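Local coordinates for flavoprotein (Thermotoga maritima, PDB 5V8S), which is a flavo-diiron protein that binds a mu-oxo-diiron centre and probably acts as an FMN-dependent oxidoreductase in electron transfer, at residues Ile46-Ser51 with Leu203-Lys208; Ile190-Asn195 with Ile243-Pro248; Thr269-Ser274 with Leu323-Ser328; Lys348-Lys353 with Glu377-Ile382. The protein carries 1 engineered substitution. All blocks are in the same frame, centred on the assembly; numbering follows the deposited sequence.

Contact 1: residues Ile46-Ser51 with Leu203-Lys208; sequences IPEGIS and LPHVTK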
# COMPACT_ATOMS: atom_id res chain seq x y z
N ILE A 46 3.29 11.34 5.96
CA ILE A 46 3.27 12.60 6.72
C ILE A 46 3.93 13.71 5.91
O ILE A 46 5.02 14.18 6.26
CB ILE A 46 3.90 12.45 8.13
CG1 ILE A 46 5.31 11.83 8.09
CG2 ILE A 46 2.99 11.61 9.00
CD1 ILE A 46 6.09 12.09 9.42
N PRO A 47 3.30 14.18 4.84
CA PRO A 47 3.84 15.35 4.13
C PRO A 47 3.99 16.58 5.03
O PRO A 47 4.78 17.48 4.69
CB PRO A 47 2.81 15.60 3.01
CG PRO A 47 1.58 14.90 3.46
CD PRO A 47 2.03 13.72 4.27
N GLU A 48 3.26 16.64 6.14
CA GLU A 48 3.35 17.78 7.05
C GLU A 48 4.56 17.71 7.98
O GLU A 48 4.82 18.69 8.69
CB GLU A 48 2.10 17.86 7.91
CG GLU A 48 1.91 16.71 8.89
CD GLU A 48 1.06 15.55 8.35
OE1 GLU A 48 1.30 15.09 7.20
OE2 GLU A 48 0.14 15.12 9.08
N GLY A 49 5.27 16.58 8.02
CA GLY A 49 6.44 16.47 8.87
C GLY A 49 6.12 16.18 10.32
O GLY A 49 4.97 16.04 10.75
N ILE A 50 7.20 16.12 11.10
CA ILE A 50 7.13 15.85 12.53
C ILE A 50 8.35 16.49 13.17
O ILE A 50 9.42 16.56 12.56
CB ILE A 50 7.06 14.34 12.82
CG1 ILE A 50 6.70 14.08 14.29
CG2 ILE A 50 8.37 13.64 12.40
CD1 ILE A 50 6.60 12.59 14.65
N SER A 51 8.19 16.99 14.40
CA SER A 51 9.32 17.51 15.14
C SER A 51 9.82 16.47 16.13
O SER A 51 9.09 15.57 16.54
CB SER A 51 8.97 18.82 15.87
OG SER A 51 8.22 18.59 17.06
N LEU A 203 -4.82 19.95 16.02
CA LEU A 203 -5.41 18.77 16.66
C LEU A 203 -5.71 17.63 15.68
O LEU A 203 -5.50 16.46 16.07
CB LEU A 203 -6.62 19.16 17.51
CG LEU A 203 -6.23 19.82 18.85
CD1 LEU A 203 -7.44 20.43 19.50
CD2 LEU A 203 -5.59 18.81 19.78
N PRO A 204 -6.17 17.86 14.46
CA PRO A 204 -6.34 16.72 13.54
C PRO A 204 -5.05 15.98 13.27
O PRO A 204 -5.06 14.76 13.05
CB PRO A 204 -6.93 17.37 12.28
CG PRO A 204 -7.59 18.62 12.79
CD PRO A 204 -6.73 19.11 13.91
N HIS A 205 -3.91 16.68 13.28
CA HIS A 205 -2.62 16.01 13.15
C HIS A 205 -2.23 15.25 14.41
O HIS A 205 -1.44 14.30 14.33
CB HIS A 205 -1.54 17.00 12.74
CG HIS A 205 -1.81 17.67 11.43
ND1 HIS A 205 -1.44 17.12 10.22
CD2 HIS A 205 -2.45 18.83 11.13
CE1 HIS A 205 -1.85 17.91 9.24
NE2 HIS A 205 -2.46 18.96 9.77
N VAL A 206 -2.76 15.65 15.57
CA VAL A 206 -2.62 14.84 16.78
C VAL A 206 -3.43 13.56 16.63
O VAL A 206 -2.93 12.47 16.92
CB VAL A 206 -3.06 15.64 18.02
CG1 VAL A 206 -3.05 14.75 19.26
CG2 VAL A 206 -2.16 16.84 18.19
N THR A 207 -4.66 13.66 16.13
CA THR A 207 -5.46 12.46 15.92
C THR A 207 -4.75 11.50 14.98
O THR A 207 -4.71 10.29 15.23
CB THR A 207 -6.82 12.83 15.35
OG1 THR A 207 -7.47 13.70 16.28
CG2 THR A 207 -7.66 11.58 15.15
N LYS A 208 -4.19 12.02 13.89
CA LYS A 208 -3.46 11.18 12.94
C LYS A 208 -2.31 10.45 13.61
O LYS A 208 -2.09 9.26 13.36
CB LYS A 208 -2.96 12.06 11.80
CG LYS A 208 -2.36 11.32 10.62
CD LYS A 208 -1.92 12.37 9.58
CE LYS A 208 -1.20 11.80 8.40
NZ LYS A 208 -0.83 12.89 7.44
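One carboxylate oxygen, E48 OE2, is shared by an imidazole and an ammonium group of the same helix, H205 and K208, one turn apart. H205 ND1 donates to E48 OE2 at 2.8 Å with an N-H...O angle of 150°. The oxygen lies at the ring edge, practically in the imidazole plane, and the ring nitrogen stands above the carboxylate plane, the two planes being 76° apart. K208 reaches E48 tip to tip: its fully extended chain brings NZ to the syn lone pair of E48 OE2 at 2.9 Å, a salt bridge, with a weak bond to E48 OE1 at 3.1 Å. The glutamate meets them from a type I turn, I46-G49, closed by G49 N to I46 O at 3.0 Å. E48 CG sits between the backbone N and the carbonyl carbon (chi1 66°), and the chain bends again at chi2 to carry CD toward the helix. Apolar contact is slight: I46 CG2 approaches K208 CE at 4.2 Å. Two donors on E48 OE2, one of them charged, would probably favour the ionised carboxylate. K208 NZ has further partners in E312, a salt bridge, and the carbonyl of E45. The contact joins the turn leading into strand 50-59 to helix 196-214; K208 also lies against helix 310-316, while L203, V206 and T207 pack on helix 248-260.

Contact 2: residues Ile190-Asn195 with Ile243-Pro248; sequences ILDDSN and IWKKDP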
# COMPACT_ATOMS: atom_id res chain seq x y z
N ILE A 190 4.84 27.89 15.79
CA ILE A 190 5.19 28.36 17.13
C ILE A 190 5.44 27.13 18.00
O ILE A 190 5.18 26.00 17.60
CB ILE A 190 4.14 29.32 17.74
CG1 ILE A 190 2.80 28.63 17.96
CG2 ILE A 190 3.97 30.57 16.86
CD1 ILE A 190 1.85 29.52 18.82
N LEU A 191 5.98 27.36 19.20
CA LEU A 191 6.35 26.25 20.07
C LEU A 191 5.18 25.70 20.88
O LEU A 191 5.17 24.51 21.22
CB LEU A 191 7.44 26.66 21.07
CG LEU A 191 8.84 26.91 20.52
CD1 LEU A 191 9.75 27.48 21.60
CD2 LEU A 191 9.40 25.62 20.01
N ASP A 192 4.25 26.57 21.29
CA ASP A 192 3.30 26.18 22.33
C ASP A 192 1.85 26.40 21.91
O ASP A 192 1.57 26.67 20.73
CB ASP A 192 3.60 26.92 23.64
CG ASP A 192 3.27 28.40 23.59
OD1 ASP A 192 2.98 28.92 22.50
OD2 ASP A 192 3.32 29.05 24.65
N ASP A 193 0.94 26.22 22.86
CA ASP A 193 -0.50 26.24 22.63
C ASP A 193 -1.14 27.61 22.85
O ASP A 193 -2.30 27.68 23.26
CB ASP A 193 -1.20 25.18 23.49
CG ASP A 193 -1.07 25.43 25.00
OD1 ASP A 193 -0.07 26.04 25.42
OD2 ASP A 193 -1.97 25.01 25.76
N SER A 194 -0.41 28.70 22.60
CA SER A 194 -0.87 30.05 22.92
C SER A 194 -1.70 30.70 21.82
O SER A 194 -2.33 31.74 22.07
CB SER A 194 0.33 30.94 23.28
OG SER A 194 1.25 31.01 22.21
N ASN A 195 -1.72 30.12 20.62
CA ASN A 195 -2.46 30.67 19.49
C ASN A 195 -3.59 29.71 19.14
O ASN A 195 -3.34 28.56 18.77
CB ASN A 195 -1.51 30.87 18.31
CG ASN A 195 -2.16 31.53 17.13
OD1 ASN A 195 -3.15 31.04 16.59
ND2 ASN A 195 -1.61 32.67 16.72
N ILE A 243 4.12 22.09 22.57
CA ILE A 243 4.15 22.07 24.03
C ILE A 243 2.86 22.71 24.52
O ILE A 243 2.37 23.67 23.91
CB ILE A 243 5.37 22.85 24.53
CG1 ILE A 243 6.64 22.12 24.11
CG2 ILE A 243 5.33 23.09 26.03
CD1 ILE A 243 7.83 23.02 24.06
N TRP A 244 2.32 22.21 25.62
CA TRP A 244 1.06 22.70 26.17
C TRP A 244 1.31 23.32 27.53
O TRP A 244 1.45 22.62 28.53
CB TRP A 244 0.03 21.57 26.22
CG TRP A 244 -0.30 21.06 24.85
CD1 TRP A 244 0.50 20.29 24.03
CD2 TRP A 244 -1.51 21.29 24.11
NE1 TRP A 244 -0.16 20.03 22.85
CE2 TRP A 244 -1.39 20.63 22.88
CE3 TRP A 244 -2.69 21.97 24.39
CZ2 TRP A 244 -2.41 20.64 21.92
CZ3 TRP A 244 -3.70 21.99 23.44
CH2 TRP A 244 -3.55 21.33 22.22
N LYS A 245 1.37 24.65 27.56
CA LYS A 245 1.54 25.42 28.78
C LYS A 245 0.27 26.13 29.23
O LYS A 245 0.10 26.37 30.42
CB LYS A 245 2.64 26.47 28.57
CG LYS A 245 4.05 25.88 28.57
CD LYS A 245 5.10 26.86 28.03
CE LYS A 245 5.25 28.08 28.90
NZ LYS A 245 6.31 29.01 28.35
N LYS A 246 -0.62 26.47 28.30
CA LYS A 246 -1.83 27.19 28.67
C LYS A 246 -2.93 26.23 29.11
O LYS A 246 -3.60 26.47 30.12
CB LYS A 246 -2.25 28.06 27.50
CG LYS A 246 -3.63 28.70 27.59
CD LYS A 246 -3.90 29.55 26.36
CE LYS A 246 -5.32 29.37 25.84
NZ LYS A 246 -5.55 30.03 24.51
N ASP A 247 -3.13 25.12 28.39
CA ASP A 247 -4.30 24.26 28.61
C ASP A 247 -3.93 22.82 28.29
O ASP A 247 -4.46 22.21 27.35
CB ASP A 247 -5.45 24.75 27.73
CG ASP A 247 -6.79 24.11 28.07
OD1 ASP A 247 -6.90 23.33 29.03
OD2 ASP A 247 -7.76 24.41 27.35
N PRO A 248 -3.02 22.21 29.07
CA PRO A 248 -2.70 20.80 28.82
C PRO A 248 -3.89 19.87 28.95
O PRO A 248 -3.89 18.80 28.32
CB PRO A 248 -1.61 20.48 29.88
CG PRO A 248 -1.87 21.47 30.95
CD PRO A 248 -2.29 22.73 30.25
O HOH W 1 6.36 28.71 25.32
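D193 grips three successive backbone N-H groups of the 243-248 loop with one carboxylate, and this is the tight part of the contact. D193 OD1 takes K246 N on its syn lone pair at 3.0 Å, nearly straight at 171°, and K245 N at 2.9 Å from above the carboxylate plane. D193 OD2 receives D247 N on its own syn lone pair at 2.9 Å. D193 CG lies between the backbone N and the carbonyl carbon (chi1 64°), which turns the carboxylate toward these N-H groups; K246 CB touches D193 OD2 at 3.5 Å. D193 CB lies over one face of the W244 indole, 4.1 Å from the centre of the six-membered ring and offset toward the rim, a CH-pi contact. Next to it the backbones meet directly: I243 N donates to L191 O at 3.0 Å, almost linear, and D192 CA makes a CA-H...O contact with I243 O. Both loops run into helices: N195 and D247 occupy the N-cap positions of helices 196-214 and 248-260, so the carboxylate of D193 fastens the approach to one helix to the approach to the other within the metallo-beta-lactamase-like domain. The W244 ring packs on against V199, Y202 and L203 of helix 196-214. Toward solvent the fit is slack. D192 OD1 accepts from S194 OG at 2.7 Å within its own loop, while D192 OD2 reaches K245 NZ through a water, weakly on the aspartate side; K245 NZ also bonds directly to the carbonyl of I21. The outer chain of exposed K246 runs out past S194.

Contact 3: residues Thr269-Ser274 with Leu323-Ser328; sequences TVIYDS and LIFGVS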
# COMPACT_ATOMS: atom_id res chain seq x y z
N THR A 269 -17.49 8.22 7.25
CA THR A 269 -16.34 8.05 6.37
C THR A 269 -16.63 6.91 5.39
O THR A 269 -17.02 5.81 5.81
CB THR A 269 -15.02 7.85 7.14
OG1 THR A 269 -14.76 9.02 7.93
CG2 THR A 269 -13.85 7.68 6.22
N VAL A 270 -16.47 7.20 4.11
CA VAL A 270 -16.81 6.29 3.01
C VAL A 270 -15.51 5.91 2.34
O VAL A 270 -14.76 6.79 1.88
CB VAL A 270 -17.74 6.97 2.00
CG1 VAL A 270 -18.13 5.99 0.89
CG2 VAL A 270 -18.98 7.52 2.70
N ILE A 271 -15.24 4.61 2.27
CA ILE A 271 -13.96 4.09 1.80
C ILE A 271 -14.27 3.02 0.76
O ILE A 271 -14.93 2.02 1.08
CB ILE A 271 -13.15 3.48 2.96
CG1 ILE A 271 -12.88 4.49 4.06
CG2 ILE A 271 -11.83 2.89 2.44
CD1 ILE A 271 -12.56 3.83 5.36
N TYR A 272 -13.77 3.19 -0.46
CA TYR A 272 -14.07 2.20 -1.48
C TYR A 272 -12.97 2.10 -2.52
O TYR A 272 -12.18 3.02 -2.73
CB TYR A 272 -15.41 2.49 -2.16
CG TYR A 272 -15.53 3.77 -2.96
CD1 TYR A 272 -15.89 4.97 -2.35
CD2 TYR A 272 -15.42 3.76 -4.34
CE1 TYR A 272 -16.03 6.12 -3.09
CE2 TYR A 272 -15.56 4.92 -5.08
CZ TYR A 272 -15.90 6.10 -4.46
OH TYR A 272 -16.09 7.27 -5.19
N ASP A 273 -12.96 0.95 -3.20
CA ASP A 273 -12.11 0.72 -4.36
C ASP A 273 -12.98 0.44 -5.58
O ASP A 273 -13.88 -0.41 -5.53
CB ASP A 273 -11.03 -0.38 -4.13
CG ASP A 273 -11.60 -1.77 -3.77
OD1 ASP A 273 -12.80 -1.91 -3.47
OD2 ASP A 273 -10.77 -2.74 -3.79
N SER A 274 -12.72 1.17 -6.66
CA SER A 274 -13.51 1.07 -7.88
C SER A 274 -12.52 0.67 -8.95
O SER A 274 -11.76 1.52 -9.45
CB SER A 274 -14.20 2.40 -8.15
OG SER A 274 -15.00 2.31 -9.31
N LEU A 323 -18.88 3.95 9.34
CA LEU A 323 -18.08 3.75 8.14
C LEU A 323 -18.92 3.07 7.07
O LEU A 323 -19.80 2.25 7.37
CB LEU A 323 -16.85 2.86 8.41
CG LEU A 323 -15.93 3.27 9.55
CD1 LEU A 323 -14.75 2.31 9.63
CD2 LEU A 323 -15.46 4.70 9.36
N ILE A 324 -18.65 3.41 5.82
CA ILE A 324 -19.29 2.75 4.69
C ILE A 324 -18.19 2.27 3.76
O ILE A 324 -17.32 3.06 3.37
CB ILE A 324 -20.26 3.68 3.92
CG1 ILE A 324 -21.42 4.09 4.83
CG2 ILE A 324 -20.79 2.95 2.67
CD1 ILE A 324 -22.49 4.80 4.14
N PHE A 325 -18.22 0.99 3.41
CA PHE A 325 -17.23 0.38 2.54
C PHE A 325 -17.86 -0.02 1.22
O PHE A 325 -18.98 -0.53 1.19
CB PHE A 325 -16.63 -0.86 3.19
CG PHE A 325 -15.78 -0.55 4.38
CD1 PHE A 325 -14.49 -0.08 4.21
CD2 PHE A 325 -16.28 -0.70 5.65
CE1 PHE A 325 -13.71 0.24 5.31
CE2 PHE A 325 -15.52 -0.39 6.75
CZ PHE A 325 -14.23 0.08 6.58
N GLY A 326 -17.15 0.26 0.12
CA GLY A 326 -17.52 -0.27 -1.19
C GLY A 326 -16.38 -1.15 -1.68
O GLY A 326 -15.24 -0.69 -1.78
N VAL A 327 -16.68 -2.41 -1.99
CA VAL A 327 -15.68 -3.45 -2.17
C VAL A 327 -15.82 -4.07 -3.56
O VAL A 327 -16.85 -4.69 -3.87
CB VAL A 327 -15.82 -4.53 -1.08
CG1 VAL A 327 -14.79 -5.60 -1.27
CG2 VAL A 327 -15.74 -3.90 0.31
N SER A 328 -14.78 -3.91 -4.38
CA SER A 328 -14.65 -4.69 -5.61
C SER A 328 -14.25 -6.12 -5.30
O SER A 328 -13.41 -6.38 -4.43
CB SER A 328 -13.56 -4.12 -6.51
OG SER A 328 -13.83 -2.80 -6.96
O HOH W 2 -11.82 -5.13 -2.84
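Four backbone hydrogen bonds zip strands 269-273 and 323-327 together in parallel, their axes 4.6 Å apart and inclined by 10°. I324 gives its N-H to T269 O, and I324 O accepts from I271 N at 2.8 Å; G326 likewise donates to I271 O and accepts from D273 N. Weaker CA-H...O contacts fill in between, such as F325 CA to I271 O at 3.2 Å. These are the adjoining strands of the five-stranded parallel sheet of the flavodoxin-like domain, order 2-1-3-4-5, with helices on both faces. Apolar side chains pair on each face. I271 and F325 lie side by side, I271 CD1 to F325 CE1 3.8 Å, beneath helix 336-348; on the other face V270 CG2 meets I324 CB, near helix 278-292. There Y272 CB rests over the backbone of G326, 3.2 Å from G326 O, and Y272 OH bonds to E280. Polar groups close the C-terminal end. S328 OG donates to D273 O at 2.8 Å from above the carbonyl plane. In the D273 conformer described, one of two, S328 N donates to D273 OD1 at 3.0 Å, nearly straight at 172°, and a water donates both to D273 OD2 and to S328 O.

Contact 4: residues Lys348-Lys353 with Glu377-Ile382; sequences KANYEK and ETKFRI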
# COMPACT_ATOMS: atom_id res chain seq x y z
N LYS A 348 -5.40 -0.59 14.07
CA LYS A 348 -5.15 0.72 14.67
C LYS A 348 -6.40 1.45 15.12
O LYS A 348 -6.29 2.34 15.96
CB LYS A 348 -4.43 1.64 13.67
CG LYS A 348 -3.08 1.12 13.21
CD LYS A 348 -2.03 1.19 14.31
CE LYS A 348 -0.66 0.84 13.77
NZ LYS A 348 0.44 1.20 14.70
N ALA A 349 -7.56 1.12 14.55
CA ALA A 349 -8.77 1.92 14.74
C ALA A 349 -9.97 1.00 14.91
O ALA A 349 -11.00 1.14 14.25
CB ALA A 349 -8.93 2.88 13.57
N ASN A 350 -9.85 0.07 15.86
CA ASN A 350 -10.84 -0.98 16.08
C ASN A 350 -11.86 -0.47 17.09
O ASN A 350 -11.69 -0.61 18.30
CB ASN A 350 -10.14 -2.23 16.57
CG ASN A 350 -11.02 -3.45 16.51
OD1 ASN A 350 -12.05 -3.43 15.85
ND2 ASN A 350 -10.62 -4.51 17.20
N TYR A 351 -12.95 0.10 16.58
CA TYR A 351 -13.98 0.74 17.39
C TYR A 351 -15.32 0.06 17.18
O TYR A 351 -15.59 -0.50 16.11
CB TYR A 351 -14.16 2.21 16.99
CG TYR A 351 -12.97 3.10 17.26
CD1 TYR A 351 -12.76 3.64 18.54
CD2 TYR A 351 -12.06 3.42 16.27
CE1 TYR A 351 -11.70 4.45 18.79
CE2 TYR A 351 -10.98 4.23 16.53
CZ TYR A 351 -10.81 4.75 17.80
OH TYR A 351 -9.73 5.57 18.03
N GLU A 352 -16.19 0.16 18.20
CA GLU A 352 -17.55 -0.39 18.10
C GLU A 352 -18.45 0.66 17.46
O GLU A 352 -19.19 1.38 18.12
CB GLU A 352 -18.08 -0.86 19.45
CG GLU A 352 -19.39 -1.64 19.33
CD GLU A 352 -20.11 -1.86 20.65
OE1 GLU A 352 -19.45 -1.85 21.71
OE2 GLU A 352 -21.35 -2.04 20.61
N LYS A 353 -18.37 0.75 16.14
CA LYS A 353 -19.14 1.67 15.33
C LYS A 353 -19.91 0.90 14.27
O LYS A 353 -19.46 -0.15 13.80
CB LYS A 353 -18.24 2.70 14.62
CG LYS A 353 -17.52 3.64 15.58
CD LYS A 353 -16.46 4.50 14.93
CE LYS A 353 -15.73 5.38 15.94
NZ LYS A 353 -16.60 6.47 16.41
N GLU A 377 -15.18 -10.04 12.63
CA GLU A 377 -14.36 -10.42 13.78
C GLU A 377 -14.20 -9.29 14.78
O GLU A 377 -13.86 -9.54 15.95
CB GLU A 377 -12.93 -10.78 13.36
CG GLU A 377 -12.83 -11.66 12.13
CD GLU A 377 -11.41 -12.13 11.88
OE1 GLU A 377 -10.74 -12.53 12.86
OE2 GLU A 377 -10.97 -12.08 10.72
N THR A 378 -14.41 -8.06 14.35
CA THR A 378 -13.95 -6.90 15.08
C THR A 378 -15.07 -6.29 15.89
O THR A 378 -16.19 -6.83 15.98
CB THR A 378 -13.36 -5.89 14.10
OG1 THR A 378 -14.41 -5.27 13.33
CG2 THR A 378 -12.41 -6.58 13.16
N LYS A 379 -14.77 -5.15 16.50
CA LYS A 379 -15.78 -4.45 17.26
C LYS A 379 -16.76 -3.75 16.36
O LYS A 379 -17.85 -3.39 16.83
CB LYS A 379 -15.12 -3.45 18.20
CG LYS A 379 -14.21 -4.07 19.25
CD LYS A 379 -13.83 -3.05 20.33
CE LYS A 379 -12.35 -3.10 20.67
NZ LYS A 379 -11.96 -2.08 21.71
N PHE A 380 -16.43 -3.57 15.07
CA PHE A 380 -17.38 -2.91 14.19
C PHE A 380 -18.61 -3.78 14.03
O PHE A 380 -18.53 -5.01 14.07
CB PHE A 380 -16.76 -2.61 12.82
CG PHE A 380 -15.74 -1.51 12.85
CD1 PHE A 380 -16.14 -0.18 12.80
CD2 PHE A 380 -14.39 -1.80 12.93
CE1 PHE A 380 -15.20 0.84 12.84
CE2 PHE A 380 -13.45 -0.79 12.97
CZ PHE A 380 -13.84 0.53 12.93
N ARG A 381 -19.76 -3.12 13.88
CA ARG A 381 -21.05 -3.79 13.73
C ARG A 381 -21.58 -3.55 12.33
O ARG A 381 -21.98 -2.43 11.99
CB ARG A 381 -22.03 -3.28 14.78
CG ARG A 381 -21.56 -3.58 16.20
CD ARG A 381 -21.58 -5.09 16.44
NE ARG A 381 -21.12 -5.46 17.77
CZ ARG A 381 -21.80 -5.21 18.88
NH1 ARG A 381 -22.96 -4.57 18.83
NH2 ARG A 381 -21.31 -5.60 20.05
N ILE A 382 -21.62 -4.61 11.53
CA ILE A 382 -22.11 -4.51 10.15
C ILE A 382 -23.63 -4.54 10.19
O ILE A 382 -24.23 -5.54 10.60
CB ILE A 382 -21.57 -5.63 9.27
CG1 ILE A 382 -20.04 -5.60 9.23
CG2 ILE A 382 -22.15 -5.49 7.86
CD1 ILE A 382 -19.42 -6.82 8.58
O HOH W 3 -12.63 0.63 21.36
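In the flavodoxin-like domain, the loop from helix 336-348 into strand 354-360 folds round F380, just ahead of the edge strand 381-388. Y351 O stands 3.3 Å above the F380 ring, over its centre, while A349 O approaches the rim at F380 CZ, 3.2 Å away and near the ring plane. K353 CB touches F380 CE1 at 4.0 Å. With CG anti to its carbonyl carbon (chi1 -72°), F380 directs its ring in among the three loop residues, and I345 and V355 also touch it. Polar bonds fix the two segments on either side of the phenylalanine. Before it, N350 OD1 accepts from K379 N in a long bond of 3.3 Å, the donor tilted 24° from the carbonyl plane, and also abuts T378 CB. After it, R381 N donates to K353 O at 3.0 Å. T378 OG1 accepts from F380 N in an ST turn, and it bonds as well to the carbonyl of L375. The outer rim is looser. E352 OE2 lies over one face of the R381 guanidinium, 3.5 Å from R381 NH1, an attraction of charges with no N-H directed at the oxygen. K379 NZ meets a water that also reaches N350 O, weakly. The bond R381 N to K353 O starts the parallel pairing of strands 354-360 and 381-388, the fourth and fifth strands of a doubly wound, flavodoxin-like alpha-beta-alpha sandwich.

Overall arrangement
Contacts 1 and 2 belong to the diiron half of the chain and contacts 3 and 4 to the flavodoxin-like half. The first two touch where L203 CD2 meets W244 CH2 at 4.1 Å, and their segments alternate along the chain. Contact 1 is nearer the mu-oxo-diiron, about 10 Å from the I46 side chain; for the side chain of I243 in contact 2 it is about 14 Å. Contacts 3 and 4 share one parallel sheet, with L323 CD1 at 3.6 Å from F380 CE1. Across the halves, contacts 1 and 4 come within about 7 Å at their nearest atoms, whereas contacts 2 and 3, on opposite sides of the chain's centre, have centres 38 Å apart.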